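Local coordinates for protein malate dehydrogenase (Naegleria fowleri, PDB 6UM4) that probably catalyses the reversible oxidation of malate to oxaloacetate with a nicotinamide adenine dinucleotide as the hydride carrier, at residues T99-S103 against D169-G173; R191-K196 against E410-V414; T249-H253 against W353-A357; D270-A275 against D287-I293. One frame throughout, in Å; residues are numbered along the deposited sequence.

The four contacts illustrate how bonding varies with the elements joined and their place in a two-domain dehydrogenase. Contact 3 is the core case: its centre lies about 7 Å from the centre of the chain, and water fills the polar gaps between a helix start and a strand. Contacts 1, 2 and 4 are partly buried; their centres lie about 18 to 20 Å from it. Contact 1, in the nucleotide-binding domain, relies on one hydroxyl bond plus apolar packing; contact 2 joins that domain to the last modelled helix, mainly by apolar packing; contact 4 is held largely by backbone and side-chain hydrogen bonds. Contacts 3 and 4 touch, His253 CE1 lying 3.2 Å from Phe274 O.

Contact 1: T99-S103 against D169-G173; sequences TITVS and DAFRG
Residues 99-102 run as an extended strand, while 169-171 form the last part of a short helix that unwinds through Arg172 (phi/psi -51/122) into Gly173, whose phi is positive (67/20). The nearest CA pairs are Thr101 with Phe171 at 6.0 Å and Thr99 with Gly173 at 6.6 Å. Thr99 and Thr101 direct CB toward the helix end; Ile100 and Val102 direct theirs away. In its m rotamer, Thr101 donates OG1 to Ala170 O at 2.9 Å, using a carbonyl near the end of the helix. Its methyl CG2 meanwhile packs 3.8 Å from Ala170 CB and 3.7 Å from Phe171 CD1. Thr99 CB approaches Gly173 O to 3.3 Å. Arg172 folds back so that NH2 forms a salt bridge with Asp169 OD1 at 3.1 Å. Phe171 also packs on helix 191-212 and strand 176-179. The helix lies on the connection returning from strand 158-164 to strand 176-179, beside the central strand 98-102: the crossover between the two halves of a Rossmann fold.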
loop_
_atom_site.group_PDB
_atom_site.type_symbol
_atom_site.label_atom_id
_atom_site.label_comp_id
_atom_site.label_asym_id
_atom_site.label_seq_id
_atom_site.Cartn_x
_atom_site.Cartn_y
_atom_site.Cartn_z
ATOM N N THR A 99 4.869 -9.220 17.342
ATOM C CA THR A 99 5.756 -8.071 17.183
ATOM C C THR A 99 6.575 -8.206 15.900
ATOM O O THR A 99 7.234 -9.234 15.689
ATOM C CB THR A 99 6.688 -7.975 18.391
ATOM O OG1 THR A 99 5.914 -7.715 19.552
ATOM C CG2 THR A 99 7.702 -6.860 18.217
ATOM N N ILE A 100 6.574 -7.162 15.066
ATOM C CA ILE A 100 7.297 -7.169 13.795
ATOM C C ILE A 100 8.301 -6.022 13.800
ATOM O O ILE A 100 7.913 -4.856 13.926
ATOM C CB ILE A 100 6.349 -7.024 12.592
ATOM C CG1 ILE A 100 5.173 -7.997 12.682
ATOM C CG2 ILE A 100 7.103 -7.256 11.288
ATOM C CD1 ILE A 100 3.879 -7.403 12.067
ATOM N N THR A 101 9.575 -6.335 13.605
ATOM C CA THR A 101 10.615 -5.315 13.472
ATOM C C THR A 101 10.887 -5.042 11.996
ATOM O O THR A 101 11.124 -5.973 11.228
ATOM C CB THR A 101 11.911 -5.759 14.160
ATOM O OG1 THR A 101 11.631 -6.105 15.521
ATOM C CG2 THR A 101 12.950 -4.650 14.124
ATOM N N VAL A 102 10.885 -3.769 11.605
ATOM C CA VAL A 102 11.156 -3.382 10.225
ATOM C C VAL A 102 12.276 -2.352 10.244
ATOM O O VAL A 102 12.149 -1.303 10.887
ATOM C CB VAL A 102 9.916 -2.818 9.503
ATOM C CG1 VAL A 102 10.279 -2.435 8.069
ATOM C CG2 VAL A 102 8.768 -3.828 9.506
ATOM N N SER A 103 13.378 -2.660 9.561
ATOM C CA SER A 103 14.465 -1.709 9.400
ATOM C C SER A 103 14.232 -0.879 8.136
ATOM O O SER A 103 13.296 -1.117 7.370
ATOM C CB SER A 103 15.812 -2.439 9.356
ATOM O OG SER A 103 15.929 -3.191 8.158
ATOM N N ASP A 169 17.373 -2.285 20.745
ATOM C CA ASP A 169 15.982 -2.006 21.119
ATOM C C ASP A 169 15.003 -2.535 20.072
ATOM O O ASP A 169 13.948 -3.083 20.424
ATOM C CB ASP A 169 15.739 -0.502 21.358
ATOM C CG ASP A 169 16.415 0.039 22.641
ATOM O OD1 ASP A 169 16.666 -0.737 23.594
ATOM O OD2 ASP A 169 16.657 1.268 22.722
ATOM N N ALA A 170 15.348 -2.399 18.787
ATOM C CA ALA A 170 14.414 -2.726 17.710
ATOM C C ALA A 170 13.944 -4.177 17.773
ATOM O O ALA A 170 12.744 -4.455 17.664
ATOM C CB ALA A 170 15.062 -2.427 16.353
ATOM N N PHE A 171 14.868 -5.117 17.977
ATOM C CA PHE A 171 14.540 -6.534 17.869
ATOM C C PHE A 171 14.026 -7.158 19.154
ATOM O O PHE A 171 13.639 -8.331 19.125
ATOM C CB PHE A 171 15.758 -7.332 17.410
ATOM C CG PHE A 171 16.196 -7.009 16.021
ATOM C CD1 PHE A 171 15.395 -7.331 14.943
ATOM C CD2 PHE A 171 17.398 -6.361 15.792
ATOM C CE1 PHE A 171 15.800 -7.039 13.650
ATOM C CE2 PHE A 171 17.812 -6.060 14.506
ATOM C CZ PHE A 171 17.005 -6.395 13.432
ATOM N N ARG A 172 14.018 -6.419 20.268
ATOM C CA ARG A 172 13.456 -6.926 21.515
ATOM C C ARG A 172 12.054 -7.470 21.276
ATOM O O ARG A 172 11.166 -6.756 20.786
ATOM C CB ARG A 172 13.436 -5.826 22.599
ATOM C CG ARG A 172 12.715 -6.254 23.906
ATOM C CD ARG A 172 12.841 -5.252 25.067
ATOM N NE ARG A 172 14.221 -4.829 25.265
ATOM C CZ ARG A 172 14.685 -3.640 24.902
ATOM N NH1 ARG A 172 13.875 -2.747 24.351
ATOM N NH2 ARG A 172 15.962 -3.349 25.075
ATOM N N GLY A 173 11.871 -8.744 21.613
ATOM C CA GLY A 173 10.591 -9.409 21.503
ATOM C C GLY A 173 10.083 -9.619 20.094
ATOM O O GLY A 173 8.893 -9.880 19.914
#

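Contact 2: R191-K196 against E410-V414; sequences RADVMK and EKKIV
Ile413 forms the apolar centre, a knob seated in a hole made by Arg191, Ala192, Met195 and Lys196. Its CG2 lies 4.2 Å from Ala192 CB, 4.0 Å from Met195 CB and 4.0 Å from Lys196 CG. Beside it, Val414 CG1 packs 3.6 Å from Met195 CB and 3.4 Å from Met195 O. Both segments are helical, and their axes pass 9.3 Å apart at a crossing angle of -73°; the CA register pairs Ala192 with Ile413 at 6.7 Å and Lys196 with Val414 at 5.4 Å. This steep helix crossing joins the two domains of the malate dehydrogenase fold: 191-196 opens the helix 191-212 of the nucleotide-binding domain, and 410-414 belongs to the last modelled helix of the C-terminal domain. Met195, with chi1 m and chi2 near -110°, brings CE to 3.6 Å from Glu410 CD. Farther out, the extended Arg191 places NH1 4.0 Å from Ile413 CD1 and NH2 3.8 Å from Glu410 CG. The charges stop short of a salt bridge, with Arg191 NH2 4.5 Å from Glu410 OE2. The carboxylate is instead hydrogen-bonded to Thr228 through OE1 and to Asn279 through OE2.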
loop_
_atom_site.group_PDB
_atom_site.type_symbol
_atom_site.label_atom_id
_atom_site.label_comp_id
_atom_site.label_asym_id
_atom_site.label_seq_id
_atom_site.Cartn_x
_atom_site.Cartn_y
_atom_site.Cartn_z
ATOM N N ARG A 191 32.334 -3.005 -5.771
ATOM C CA ARG A 191 31.376 -4.086 -5.559
ATOM C C ARG A 191 31.710 -4.867 -4.294
ATOM O O ARG A 191 30.811 -5.246 -3.535
ATOM C CB ARG A 191 31.342 -5.026 -6.759
ATOM C CG ARG A 191 30.609 -6.328 -6.453
ATOM C CD ARG A 191 30.544 -7.278 -7.642
ATOM N NE ARG A 191 30.118 -8.617 -7.235
ATOM C CZ ARG A 191 30.931 -9.663 -7.147
ATOM N NH1 ARG A 191 32.217 -9.531 -7.451
ATOM N NH2 ARG A 191 30.458 -10.841 -6.764
ATOM N N ALA A 192 33.000 -5.100 -4.041
ATOM C CA ALA A 192 33.402 -5.847 -2.852
ATOM C C ALA A 192 33.066 -5.080 -1.577
ATOM O O ALA A 192 32.665 -5.673 -0.568
ATOM C CB ALA A 192 34.895 -6.155 -2.912
ATOM N N ASP A 193 33.235 -3.757 -1.607
ATOM C CA ASP A 193 32.910 -2.926 -0.455
ATOM C C ASP A 193 31.419 -2.971 -0.155
ATOM O O ASP A 193 31.007 -2.932 1.013
ATOM C CB ASP A 193 33.370 -1.498 -0.729
ATOM C CG ASP A 193 34.850 -1.336 -0.529
ATOM O OD1 ASP A 193 35.400 -1.996 0.383
ATOM O OD2 ASP A 193 35.473 -0.617 -1.337
ATOM N N VAL A 194 30.595 -3.026 -1.203
ATOM C CA VAL A 194 29.155 -3.140 -1.011
ATOM C C VAL A 194 28.830 -4.429 -0.274
ATOM O O VAL A 194 27.955 -4.460 0.602
ATOM C CB VAL A 194 28.423 -3.067 -2.367
ATOM C CG1 VAL A 194 26.955 -3.461 -2.212
ATOM C CG2 VAL A 194 28.557 -1.679 -2.979
ATOM N N MET A 195 29.511 -5.520 -0.637
ATOM C CA MET A 195 29.290 -6.788 0.049
ATOM C C MET A 195 29.785 -6.745 1.491
ATOM O O MET A 195 29.082 -7.193 2.406
ATOM C CB MET A 195 29.961 -7.921 -0.717
ATOM C CG MET A 195 29.584 -7.883 -2.167
ATOM S SD MET A 195 28.513 -9.249 -2.567
ATOM C CE MET A 195 27.964 -8.758 -4.203
ATOM N N LYS A 196 30.995 -6.212 1.715
ATOM C CA LYS A 196 31.574 -6.242 3.056
ATOM C C LYS A 196 30.874 -5.271 3.999
ATOM O O LYS A 196 30.601 -5.612 5.156
ATOM C CB LYS A 196 33.072 -5.930 2.997
ATOM C CG LYS A 196 33.859 -6.913 2.139
ATOM C CD LYS A 196 35.356 -6.776 2.352
ATOM C CE LYS A 196 36.031 -6.063 1.198
ATOM N NZ LYS A 196 37.522 -6.196 1.315
ATOM N N GLU A 410 30.492 -14.428 -3.801
ATOM C CA GLU A 410 30.044 -13.465 -2.805
ATOM C C GLU A 410 30.432 -13.915 -1.401
ATOM O O GLU A 410 30.929 -13.116 -0.601
ATOM C CB GLU A 410 28.536 -13.269 -2.927
ATOM C CG GLU A 410 28.147 -12.502 -4.189
ATOM C CD GLU A 410 26.671 -12.103 -4.259
ATOM O OE1 GLU A 410 25.953 -12.154 -3.229
ATOM O OE2 GLU A 410 26.227 -11.766 -5.378
ATOM N N LYS A 411 30.260 -15.203 -1.104
ATOM C CA LYS A 411 30.572 -15.700 0.230
ATOM C C LYS A 411 32.054 -15.544 0.549
ATOM O O LYS A 411 32.412 -15.071 1.631
ATOM C CB LYS A 411 30.147 -17.162 0.350
ATOM C CG LYS A 411 30.503 -17.804 1.664
ATOM C CD LYS A 411 29.771 -19.118 1.816
ATOM C CE LYS A 411 30.268 -19.882 3.031
ATOM N NZ LYS A 411 29.256 -19.754 4.118
ATOM N N LYS A 412 32.928 -15.876 -0.407
ATOM C CA LYS A 412 34.363 -15.729 -0.176
ATOM C C LYS A 412 34.732 -14.281 0.105
ATOM O O LYS A 412 35.633 -14.018 0.906
ATOM C CB LYS A 412 35.158 -16.242 -1.378
ATOM N N ILE A 413 34.039 -13.330 -0.522
ATOM C CA ILE A 413 34.373 -11.928 -0.306
ATOM C C ILE A 413 34.048 -11.503 1.118
ATOM O O ILE A 413 34.818 -10.767 1.744
ATOM C CB ILE A 413 33.655 -11.048 -1.340
ATOM C CG1 ILE A 413 34.334 -11.209 -2.701
ATOM C CG2 ILE A 413 33.590 -9.594 -0.856
ATOM C CD1 ILE A 413 33.612 -10.527 -3.819
ATOM N N VAL A 414 32.945 -11.996 1.681
ATOM C CA VAL A 414 32.532 -11.564 3.012
ATOM C C VAL A 414 32.886 -12.586 4.086
ATOM O O VAL A 414 32.412 -12.462 5.221
ATOM C CB VAL A 414 31.030 -11.240 3.061
ATOM C CG1 VAL A 414 30.700 -10.178 2.041
ATOM C CG2 VAL A 414 30.172 -12.502 2.843
#

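Contact 3: T249-H253 against W353-A357; sequences TRLDH and WVSMA
His253 lays its imidazole along residues 353-355: ND1 meets Ser355 OG, near the ring plane, in a 3.0 Å hydrogen bond, and CE1 lies 3.7 Å from Val354 CA and 3.5 Å from Trp353 O. With chi1 at t and chi2 near 103°, the ring also turns NE2 to water 3, at 2.8 Å, which donates to Trp353 O at 2.8 Å. The Ser355 hydroxyl is shared with the backbone N of Ile276. Thr249 occupies the N-cap position of the helix that begins at Arg250, though its side chain makes no capping bond, and the nearest CA pairs are Thr249 with Met356 at 5.6 Å and Arg250 with Ser355 at 5.7 Å. This places the start of a C-terminal-domain helix against strand 353-359, whose Ala357 also bonds through its backbone to Ala247, at the end of the Rossmann sheet's outermost strand 245-247. Asp252, on the same helix turn, hydrogen-bonds His280 through OD2, consistent with the Asp-His pair of malate dehydrogenase active sites. Ser355 O accepts hydrogen bonds from two waters: water 1 at 3.0 Å, which accepts from Thr249 N at 2.5 Å, and water 2 at 3.0 Å, which accepts from Arg250 NH1 at 2.8 Å. One face of the Arg250 guanidinium covers Val354 CG1, 3.6 Å from NH1, while its charge pairs with Asp345 and Asp254. Thr249 OG1, 3.6 Å from Ser355 CB, hydrogen-bonds Ser373.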
loop_
_atom_site.group_PDB
_atom_site.type_symbol
_atom_site.label_atom_id
_atom_site.label_comp_id
_atom_site.label_asym_id
_atom_site.label_seq_id
_atom_site.Cartn_x
_atom_site.Cartn_y
_atom_site.Cartn_z
ATOM N N THR A 249 13.350 -13.481 -3.039
ATOM C CA THR A 249 13.314 -13.546 -4.501
ATOM C C THR A 249 11.884 -13.515 -5.019
ATOM O O THR A 249 11.641 -13.774 -6.210
ATOM C CB THR A 249 14.010 -14.809 -4.993
ATOM O OG1 THR A 249 13.456 -15.932 -4.301
ATOM C CG2 THR A 249 15.490 -14.717 -4.687
ATOM N N ARG A 250 10.930 -13.231 -4.129
ATOM C CA ARG A 250 9.527 -13.279 -4.489
ATOM C C ARG A 250 9.206 -12.260 -5.559
ATOM O O ARG A 250 8.258 -12.449 -6.322
ATOM C CB ARG A 250 8.671 -13.031 -3.240
ATOM C CG ARG A 250 7.161 -13.150 -3.452
ATOM C CD ARG A 250 6.828 -14.440 -4.196
ATOM N NE ARG A 250 5.392 -14.635 -4.287
ATOM C CZ ARG A 250 4.649 -15.225 -3.358
ATOM N NH1 ARG A 250 5.209 -15.697 -2.244
ATOM N NH2 ARG A 250 3.331 -15.322 -3.540
ATOM N N LEU A 251 9.968 -11.160 -5.623
ATOM C CA LEU A 251 9.683 -10.155 -6.637
ATOM C C LEU A 251 10.156 -10.635 -8.008
ATOM O O LEU A 251 9.455 -10.452 -9.013
ATOM C CB LEU A 251 10.313 -8.811 -6.270
ATOM C CG LEU A 251 9.978 -7.739 -7.309
ATOM C CD1 LEU A 251 8.469 -7.512 -7.399
ATOM C CD2 LEU A 251 10.746 -6.426 -7.130
ATOM N N ASP A 252 11.341 -11.251 -8.071
ATOM C CA ASP A 252 11.748 -11.929 -9.298
ATOM C C ASP A 252 10.681 -12.930 -9.722
ATOM O O ASP A 252 10.263 -12.975 -10.891
ATOM C CB ASP A 252 13.097 -12.624 -9.116
ATOM C CG ASP A 252 14.188 -11.703 -8.557
ATOM O OD1 ASP A 252 14.440 -10.606 -9.099
ATOM O OD2 ASP A 252 14.864 -12.121 -7.592
ATOM N N HIS A 253 10.229 -13.741 -8.767
ATOM C CA HIS A 253 9.195 -14.737 -9.023
ATOM C C HIS A 253 7.942 -14.105 -9.622
ATOM O O HIS A 253 7.469 -14.517 -10.689
ATOM C CB HIS A 253 8.880 -15.462 -7.711
ATOM C CG HIS A 253 7.811 -16.497 -7.829
ATOM N ND1 HIS A 253 8.088 -17.845 -7.870
ATOM C CD2 HIS A 253 6.464 -16.385 -7.902
ATOM C CE1 HIS A 253 6.958 -18.523 -7.969
ATOM N NE2 HIS A 253 5.955 -17.661 -7.986
ATOM N N TRP A 353 3.733 -23.347 -5.881
ATOM C CA TRP A 353 5.163 -23.122 -5.737
ATOM C C TRP A 353 5.421 -21.635 -5.567
ATOM O O TRP A 353 4.900 -20.810 -6.326
ATOM C CB TRP A 353 5.938 -23.591 -6.965
ATOM C CG TRP A 353 5.905 -25.029 -7.285
ATOM C CD1 TRP A 353 5.113 -25.986 -6.730
ATOM C CD2 TRP A 353 6.684 -25.681 -8.298
ATOM N NE1 TRP A 353 5.356 -27.204 -7.337
ATOM C CE2 TRP A 353 6.318 -27.036 -8.301
ATOM C CE3 TRP A 353 7.657 -25.244 -9.203
ATOM C CZ2 TRP A 353 6.896 -27.960 -9.166
ATOM C CZ3 TRP A 353 8.226 -26.168 -10.068
ATOM C CH2 TRP A 353 7.841 -27.503 -10.043
ATOM N N VAL A 354 6.257 -21.287 -4.598
ATOM C CA VAL A 354 6.791 -19.939 -4.530
ATOM C C VAL A 354 8.302 -20.064 -4.443
ATOM O O VAL A 354 8.849 -21.143 -4.186
ATOM C CB VAL A 354 6.208 -19.121 -3.347
ATOM C CG1 VAL A 354 4.705 -18.990 -3.505
ATOM C CG2 VAL A 354 6.556 -19.765 -2.000
ATOM N N SER A 355 8.978 -18.962 -4.753
ATOM C CA SER A 355 10.427 -18.882 -4.648
ATOM C C SER A 355 10.807 -18.164 -3.363
ATOM O O SER A 355 10.222 -17.133 -3.026
ATOM C CB SER A 355 11.040 -18.161 -5.850
ATOM O OG SER A 355 10.774 -18.840 -7.071
ATOM N N MET A 356 11.776 -18.733 -2.654
ATOM C CA MET A 356 12.430 -18.168 -1.486
ATOM C C MET A 356 13.905 -18.530 -1.573
ATOM O O MET A 356 14.236 -19.638 -2.002
ATOM C CB MET A 356 11.847 -18.735 -0.177
ATOM C CG MET A 356 10.341 -18.428 0.046
ATOM S SD MET A 356 9.650 -19.343 1.457
ATOM C CE MET A 356 10.248 -18.370 2.845
ATOM N N ALA A 357 14.785 -17.598 -1.190
ATOM C CA ALA A 357 16.216 -17.872 -1.031
ATOM C C ALA A 357 16.459 -18.424 0.369
ATOM O O ALA A 357 16.308 -17.700 1.361
ATOM C CB ALA A 357 17.042 -16.608 -1.262
HETATM O O HOH W 1 11.392 -14.614 -1.937
HETATM O O HOH W 2 7.887 -16.178 -1.462
HETATM O O HOH W 3 3.400 -18.718 -7.494
#

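Contact 4: D270-A275 against D287-I293; sequences DISRFA and DLSFTTI
The pairing slips by two residues midway, around Arg273, whose backbone is left-handed (61/58). Before the slip the antiparallel register is regular: Ile271 faces Ile293 in a non-hydrogen-bonded pair, and Ser272 and Thr292 form a hydrogen-bonded one, N to O at 3.0 Å in both directions. After it, Asp287 N donates to Ala275 O at 2.8 Å. A type I turn, Leu288 to Thr291, takes up the extra residues, and Asp287 OD1 accepts from Ser289 N at 2.8 Å, an Asx turn that leads into it. Across the gap, Thr291 OG1 donates to Arg273 O and Arg273 NE to Phe290 O, at 3.0 and 3.1 Å. Water 5 joins Arg273 O, Asp287 O and Phe290 N. Phe274 CD1 meets Leu288 CD2 at 3.6 Å against helix 250-264, which packs on both side chains. In this small antiparallel sheet of the C-terminal domain, side chains and water thus supply polar partners where the slip interrupts strand-to-strand bonding.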
loop_
_atom_site.group_PDB
_atom_site.type_symbol
_atom_site.label_atom_id
_atom_site.label_comp_id
_atom_site.label_asym_id
_atom_site.label_seq_id
_atom_site.Cartn_x
_atom_site.Cartn_y
_atom_site.Cartn_z
ATOM N N ASP A 270 -3.944 -19.003 -13.814
ATOM C CA ASP A 270 -3.749 -20.100 -14.765
ATOM C C ASP A 270 -2.338 -20.697 -14.718
ATOM O O ASP A 270 -2.137 -21.820 -15.198
ATOM C CB ASP A 270 -4.049 -19.614 -16.184
ATOM C CG ASP A 270 -5.498 -19.164 -16.366
ATOM O OD1 ASP A 270 -6.401 -19.747 -15.728
ATOM O OD2 ASP A 270 -5.733 -18.228 -17.157
ATOM N N ILE A 271 -1.367 -19.975 -14.159
ATOM C CA ILE A 271 0.039 -20.374 -14.158
ATOM C C ILE A 271 0.353 -21.183 -12.907
ATOM O O ILE A 271 0.034 -20.764 -11.787
ATOM C CB ILE A 271 0.943 -19.135 -14.247
ATOM C CG1 ILE A 271 0.490 -18.250 -15.396
ATOM C CG2 ILE A 271 2.395 -19.517 -14.426
ATOM C CD1 ILE A 271 1.225 -16.921 -15.452
ATOM N N SER A 272 1.041 -22.311 -13.086
ATOM C CA SER A 272 1.437 -23.172 -11.977
ATOM C C SER A 272 2.881 -23.591 -12.166
ATOM O O SER A 272 3.394 -23.590 -13.282
ATOM C CB SER A 272 0.579 -24.445 -11.868
ATOM O OG SER A 272 -0.708 -24.171 -11.333
ATOM N N ARG A 273 3.543 -23.907 -11.050
ATOM C CA ARG A 273 4.855 -24.543 -11.056
ATOM C C ARG A 273 5.913 -23.679 -11.751
ATOM O O ARG A 273 6.544 -24.080 -12.738
ATOM C CB ARG A 273 4.763 -25.921 -11.703
ATOM C CG ARG A 273 3.802 -26.841 -10.993
ATOM C CD ARG A 273 3.337 -27.939 -11.928
ATOM N NE ARG A 273 4.461 -28.747 -12.386
ATOM C CZ ARG A 273 4.815 -29.897 -11.823
ATOM N NH1 ARG A 273 4.132 -30.349 -10.778
ATOM N NH2 ARG A 273 5.849 -30.593 -12.290
ATOM N N PHE A 274 6.084 -22.468 -11.224
ATOM C CA PHE A 274 7.142 -21.556 -11.633
ATOM C C PHE A 274 8.082 -21.317 -10.455
ATOM O O PHE A 274 7.655 -21.339 -9.297
ATOM C CB PHE A 274 6.554 -20.205 -12.123
ATOM C CG PHE A 274 7.600 -19.213 -12.551
ATOM C CD1 PHE A 274 8.375 -19.462 -13.681
ATOM C CD2 PHE A 274 7.827 -18.067 -11.820
ATOM C CE1 PHE A 274 9.355 -18.566 -14.079
ATOM C CE2 PHE A 274 8.788 -17.162 -12.206
ATOM C CZ PHE A 274 9.558 -17.407 -13.337
ATOM N N ALA A 275 9.361 -21.074 -10.748
ATOM C CA ALA A 275 10.326 -20.852 -9.675
ATOM C C ALA A 275 11.536 -20.068 -10.176
ATOM O O ALA A 275 11.900 -20.135 -11.350
ATOM C CB ALA A 275 10.791 -22.179 -9.067
ATOM N N ASP A 287 12.883 -20.250 -13.995
ATOM C CA ASP A 287 12.809 -21.614 -14.505
ATOM C C ASP A 287 11.379 -21.904 -14.944
ATOM O O ASP A 287 10.475 -21.987 -14.105
ATOM C CB ASP A 287 13.281 -22.602 -13.434
ATOM C CG ASP A 287 13.388 -24.037 -13.952
ATOM O OD1 ASP A 287 13.170 -24.273 -15.160
ATOM O OD2 ASP A 287 13.718 -24.928 -13.141
ATOM N N LEU A 288 11.180 -22.042 -16.259
ATOM C CA LEU A 288 9.905 -22.431 -16.844
ATOM C C LEU A 288 9.819 -23.926 -17.122
ATOM O O LEU A 288 8.823 -24.373 -17.698
ATOM C CB LEU A 288 9.654 -21.673 -18.160
ATOM C CG LEU A 288 9.256 -20.193 -18.022
ATOM C CD1 LEU A 288 9.146 -19.470 -19.359
ATOM C CD2 LEU A 288 7.971 -20.079 -17.240
ATOM N N SER A 289 10.822 -24.711 -16.711
ATOM C CA SER A 289 10.891 -26.106 -17.156
ATOM C C SER A 289 9.645 -26.895 -16.777
ATOM O O SER A 289 9.295 -27.849 -17.473
ATOM C CB SER A 289 12.120 -26.822 -16.581
ATOM O OG SER A 289 13.326 -26.132 -16.858
ATOM N N PHE A 290 8.983 -26.549 -15.667
ATOM C CA PHE A 290 7.848 -27.327 -15.182
ATOM C C PHE A 290 6.527 -26.576 -15.253
ATOM O O PHE A 290 5.504 -27.090 -14.787
ATOM C CB PHE A 290 8.122 -27.777 -13.746
ATOM C CG PHE A 290 9.521 -28.288 -13.536
ATOM C CD1 PHE A 290 9.880 -29.560 -13.955
ATOM C CD2 PHE A 290 10.484 -27.488 -12.937
ATOM C CE1 PHE A 290 11.175 -30.027 -13.768
ATOM C CE2 PHE A 290 11.783 -27.951 -12.747
ATOM C CZ PHE A 290 12.126 -29.218 -13.161
ATOM N N THR A 291 6.525 -25.375 -15.813
ATOM C CA THR A 291 5.373 -24.495 -15.703
ATOM C C THR A 291 4.199 -25.010 -16.525
ATOM O O THR A 291 4.375 -25.548 -17.625
ATOM C CB THR A 291 5.774 -23.086 -16.132
ATOM O OG1 THR A 291 6.925 -22.684 -15.370
ATOM C CG2 THR A 291 4.635 -22.089 -15.874
ATOM N N THR A 292 2.988 -24.856 -15.982
ATOM C CA THR A 292 1.784 -25.202 -16.724
ATOM C C THR A 292 0.846 -24.003 -16.774
ATOM O O THR A 292 0.903 -23.098 -15.943
ATOM C CB THR A 292 1.055 -26.413 -16.123
ATOM O OG1 THR A 292 0.633 -26.105 -14.790
ATOM C CG2 THR A 292 1.950 -27.635 -16.114
ATOM N N ILE A 293 -0.010 -24.007 -17.786
ATOM C CA ILE A 293 -0.992 -22.961 -18.004
ATOM C C ILE A 293 -2.327 -23.656 -18.191
ATOM O O ILE A 293 -2.460 -24.504 -19.082
ATOM C CB ILE A 293 -0.645 -22.099 -19.225
ATOM C CG1 ILE A 293 0.724 -21.456 -19.040
ATOM C CG2 ILE A 293 -1.745 -21.047 -19.490
ATOM C CD1 ILE A 293 1.254 -20.815 -20.302
HETATM O O HOH W 4 -1.563 -24.814 -14.204
HETATM O O HOH W 5 9.125 -24.373 -13.770
#